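Long-range contact in protein dsvD (Desulfovibrio vulgaris, PDB 1UCR), which may play an essential role in dissimilatory sulfite reduction and possibly interacts with B- and Z-DNA through its winged-helix motif: residues K7-L12 / F27-F31. Numbering follows the deposited sequence.
Sequences KVVDFL and FTDLF
Phe27 meets Val8 and Leu12 on the buried side of this contact. The tip of its ring does the touching. Leu12 CD2 sits at the ring edge, near its plane, 4.0 Å from Phe27 CZ. Val8 CG1 comes in obliquely and lies 4.0 Å from Phe27 CE2. The two methyls of Val8 have different partners. With CG1 anti to the backbone N (chi1 170°), CG2 falls beside that N and lies 3.9 Å from Phe31 CE1. Each methyl of Val8 thus meets the end of a different phenylalanine ring.

The contact joins helix 3-12 to helix 24-30 of the winged-helix motif, a helix-turn-helix type of fold found in many DNA-binding proteins. Helix 36-48 packs against the buried side: Val8 and Phe27 both touch Leu43, and Phe27 also touches Val39. Phe22, from the short strand 22-23, touches Leu12 and Phe27 and meets the Phe11 ring edge-to-face.

Towards the outside the contact is more exposed, yet it holds a close CH-pi contact. Leu30 CD1 stands over the centre of one face of the Phe11 ring, 3.4 Å from the centroid and 9° off the normal. Phe11 has its CG opposite the backbone N (chi1 170°), which carries the ring across to Leu30. Leu30 CB in turn lies over one face of the Phe31 ring, 3.7 Å above its plane. Phe31 is the first residue after helix 24-30 to leave helical backbone angles, and its ring reaches back to helix 3-12. There Lys7 CB is 3.8 Å from Phe31 CE2. Beyond CG the lysine chain is extended and leads away from the contact. Lys7 NZ makes a long, weak ion pair with Glu3.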
ATOM      1  N   LYS B   7      -5.838 -10.985   5.362  1.00 12.90           N
ATOM      2  CA  LYS B   7      -4.859 -12.081   5.197  1.00 12.48           C
ATOM      3  C   LYS B   7      -3.983 -11.873   3.977  1.00 11.01           C
ATOM      4  O   LYS B   7      -2.780 -12.184   3.998  1.00 11.85           O
ATOM      5  CB  LYS B   7      -5.621 -13.417   5.104  1.00 13.86           C
ATOM      6  CG  LYS B   7      -6.198 -13.865   6.476  1.00 20.43           C
ATOM      7  CD  LYS B   7      -6.878 -15.244   6.392  1.00 24.90           C
ATOM      8  CE  LYS B   7      -7.414 -15.611   7.776  1.00 32.60           C
ATOM      9  NZ  LYS B   7      -8.061 -16.931   7.817  1.00 48.76           N
ATOM     10  N   VAL B   8      -4.549 -11.342   2.878  1.00 10.78           N
ATOM     11  CA  VAL B   8      -3.705 -10.973   1.712  1.00 10.89           C
ATOM     12  C   VAL B   8      -2.681  -9.922   2.121  1.00 10.43           C
ATOM     13  O   VAL B   8      -1.481 -10.054   1.812  1.00 10.46           O
ATOM     14  CB  VAL B   8      -4.604 -10.471   0.591  1.00 10.94           C
ATOM     15  CG1 VAL B   8      -3.827  -9.836  -0.554  1.00 12.49           C
ATOM     16  CG2 VAL B   8      -5.488 -11.611   0.072  1.00 13.37           C
ATOM     17  N   VAL B   9      -3.177  -8.822   2.736  1.00 10.10           N
ATOM     18  CA  VAL B   9      -2.264  -7.750   3.108  1.00 10.78           C
ATOM     19  C   VAL B   9      -1.166  -8.274   4.049  1.00 10.10           C
ATOM     20  O   VAL B   9       0.029  -7.953   3.909  1.00 11.16           O
ATOM     21  CB  VAL B   9      -3.026  -6.606   3.759  1.00 11.28           C
ATOM     22  CG1 VAL B   9      -2.128  -5.529   4.340  1.00 13.00           C
ATOM     23  CG2 VAL B   9      -3.938  -5.975   2.702  1.00 13.39           C
ATOM     24  N   ASP B  10      -1.582  -9.086   5.054  1.00 11.69           N
ATOM     25  CA  ASP B  10      -0.575  -9.567   6.020  1.00 12.40           C
ATOM     26  C   ASP B  10       0.479 -10.447   5.349  1.00 12.17           C
ATOM     27  O   ASP B  10       1.664 -10.378   5.690  1.00 13.85           O
ATOM     28  CB  ASP B  10      -1.222 -10.399   7.123  1.00 13.73           C
ATOM     29  CG  ASP B  10      -2.095  -9.570   8.089  1.00 16.57           C
ATOM     30  OD1 ASP B  10      -2.059  -8.323   8.005  1.00 18.32           O
ATOM     31  OD2 ASP B  10      -2.819 -10.189   8.876  1.00 21.87           O
ATOM     32  N   PHE B  11       0.093 -11.286   4.393  1.00 11.54           N
ATOM     33  CA  PHE B  11       1.085 -12.076   3.695  1.00 11.30           C
ATOM     34  C   PHE B  11       2.092 -11.188   2.984  1.00 10.82           C
ATOM     35  O   PHE B  11       3.309 -11.365   3.049  1.00 12.07           O
ATOM     36  CB  PHE B  11       0.346 -13.034   2.698  1.00 11.19           C
ATOM     37  CG  PHE B  11       1.416 -13.692   1.795  1.00 11.23           C
ATOM     38  CD1 PHE B  11       2.216 -14.714   2.319  1.00 13.83           C
ATOM     39  CD2 PHE B  11       1.611 -13.289   0.509  1.00 12.74           C
ATOM     40  CE1 PHE B  11       3.185 -15.312   1.500  1.00 13.97           C
ATOM     41  CE2 PHE B  11       2.576 -13.861  -0.340  1.00 14.31           C
ATOM     42  CZ  PHE B  11       3.382 -14.859   0.225  1.00 15.20           C
ATOM     43  N   LEU B  12       1.591 -10.177   2.245  1.00 10.30           N
ATOM     44  CA  LEU B  12       2.423  -9.311   1.435  1.00  9.88           C
ATOM     45  C   LEU B  12       3.303  -8.404   2.292  1.00 10.98           C
ATOM     46  O   LEU B  12       4.432  -8.127   1.888  1.00 11.78           O
ATOM     47  CB  LEU B  12       1.552  -8.477   0.504  1.00 10.92           C
ATOM     48  CG  LEU B  12       0.830  -9.278  -0.579  1.00 10.78           C
ATOM     49  CD1 LEU B  12      -0.105  -8.327  -1.352  1.00 11.22           C
ATOM     50  CD2 LEU B  12       1.822  -9.930  -1.541  1.00 11.10           C
ATOM     51  N   PHE B  27      -1.801 -16.501  -4.626  1.00  7.90           N
ATOM     52  CA  PHE B  27      -2.848 -16.210  -3.623  1.00  7.91           C
ATOM     53  C   PHE B  27      -3.813 -17.366  -3.506  1.00  8.42           C
ATOM     54  O   PHE B  27      -4.235 -17.735  -2.401  1.00  8.81           O
ATOM     55  CB  PHE B  27      -3.573 -14.911  -3.991  1.00  8.68           C
ATOM     56  CG  PHE B  27      -2.633 -13.734  -3.955  1.00  8.81           C
ATOM     57  CD1 PHE B  27      -2.099 -13.253  -5.135  1.00  8.94           C
ATOM     58  CD2 PHE B  27      -2.254 -13.136  -2.738  1.00  9.41           C
ATOM     59  CE1 PHE B  27      -1.181 -12.225  -5.134  1.00  9.20           C
ATOM     60  CE2 PHE B  27      -1.379 -12.066  -2.744  1.00 10.04           C
ATOM     61  CZ  PHE B  27      -0.848 -11.616  -3.947  1.00  9.82           C
ATOM     62  N   THR B  28      -4.185 -17.985  -4.646  1.00  8.96           N
ATOM     63  CA  THR B  28      -5.034 -19.178  -4.516  1.00  9.18           C
ATOM     64  C   THR B  28      -4.292 -20.298  -3.801  1.00  8.53           C
ATOM     65  O   THR B  28      -4.911 -21.082  -3.055  1.00  9.89           O
ATOM     66  CB  THR B  28      -5.618 -19.614  -5.876  1.00  9.52           C
ATOM     67  OG1 THR B  28      -4.561 -19.920  -6.780  1.00  9.88           O
ATOM     68  CG2 THR B  28      -6.503 -18.535  -6.480  1.00 13.31           C
ATOM     69  N   ASP B  29      -2.964 -20.397  -3.976  1.00  8.07           N
ATOM     70  CA  ASP B  29      -2.173 -21.383  -3.205  1.00  8.07           C
ATOM     71  C   ASP B  29      -2.256 -21.156  -1.707  1.00  8.37           C
ATOM     72  O   ASP B  29      -2.271 -22.072  -0.916  1.00  8.99           O
ATOM     73  CB  ASP B  29      -0.710 -21.274  -3.625  1.00  8.32           C
ATOM     74  CG  ASP B  29      -0.316 -21.951  -4.918  1.00  8.34           C
ATOM     75  OD1 ASP B  29      -1.122 -22.733  -5.472  1.00  8.82           O
ATOM     76  OD2 ASP B  29       0.845 -21.731  -5.312  1.00  8.78           O
ATOM     77  N   LEU B  30      -2.259 -19.871  -1.310  1.00  9.32           N
ATOM     78  CA  LEU B  30      -2.312 -19.512   0.094  1.00 10.28           C
ATOM     79  C   LEU B  30      -3.671 -19.695   0.685  1.00 10.95           C
ATOM     80  O   LEU B  30      -3.753 -19.927   1.902  1.00 13.86           O
ATOM     81  CB  LEU B  30      -1.907 -18.039   0.300  1.00  9.82           C
ATOM     82  CG  LEU B  30      -0.427 -17.748   0.044  1.00 10.39           C
ATOM     83  CD1 LEU B  30      -0.238 -16.237  -0.003  1.00 13.54           C
ATOM     84  CD2 LEU B  30       0.458 -18.363   1.136  1.00 14.74           C
ATOM     85  N   PHE B  31      -4.746 -19.622  -0.114  1.00 10.57           N
ATOM     86  CA  PHE B  31      -6.124 -19.686   0.386  1.00 12.29           C
ATOM     87  C   PHE B  31      -6.880 -20.764  -0.360  1.00 10.98           C
ATOM     88  O   PHE B  31      -7.806 -20.538  -1.127  1.00 15.00           O
ATOM     89  CB  PHE B  31      -6.744 -18.273   0.329  1.00 16.51           C
ATOM     90  CG  PHE B  31      -5.828 -17.216   0.965  1.00 17.32           C
ATOM     91  CD1 PHE B  31      -5.293 -16.217   0.187  1.00 20.72           C
ATOM     92  CD2 PHE B  31      -5.545 -17.289   2.336  1.00 19.86           C
ATOM     93  CE1 PHE B  31      -4.459 -15.261   0.744  1.00 22.91           C
ATOM     94  CE2 PHE B  31      -4.702 -16.324   2.867  1.00 23.33           C
ATOM     95  CZ  PHE B  31      -4.153 -15.304   2.100  1.00 23.71           C
TER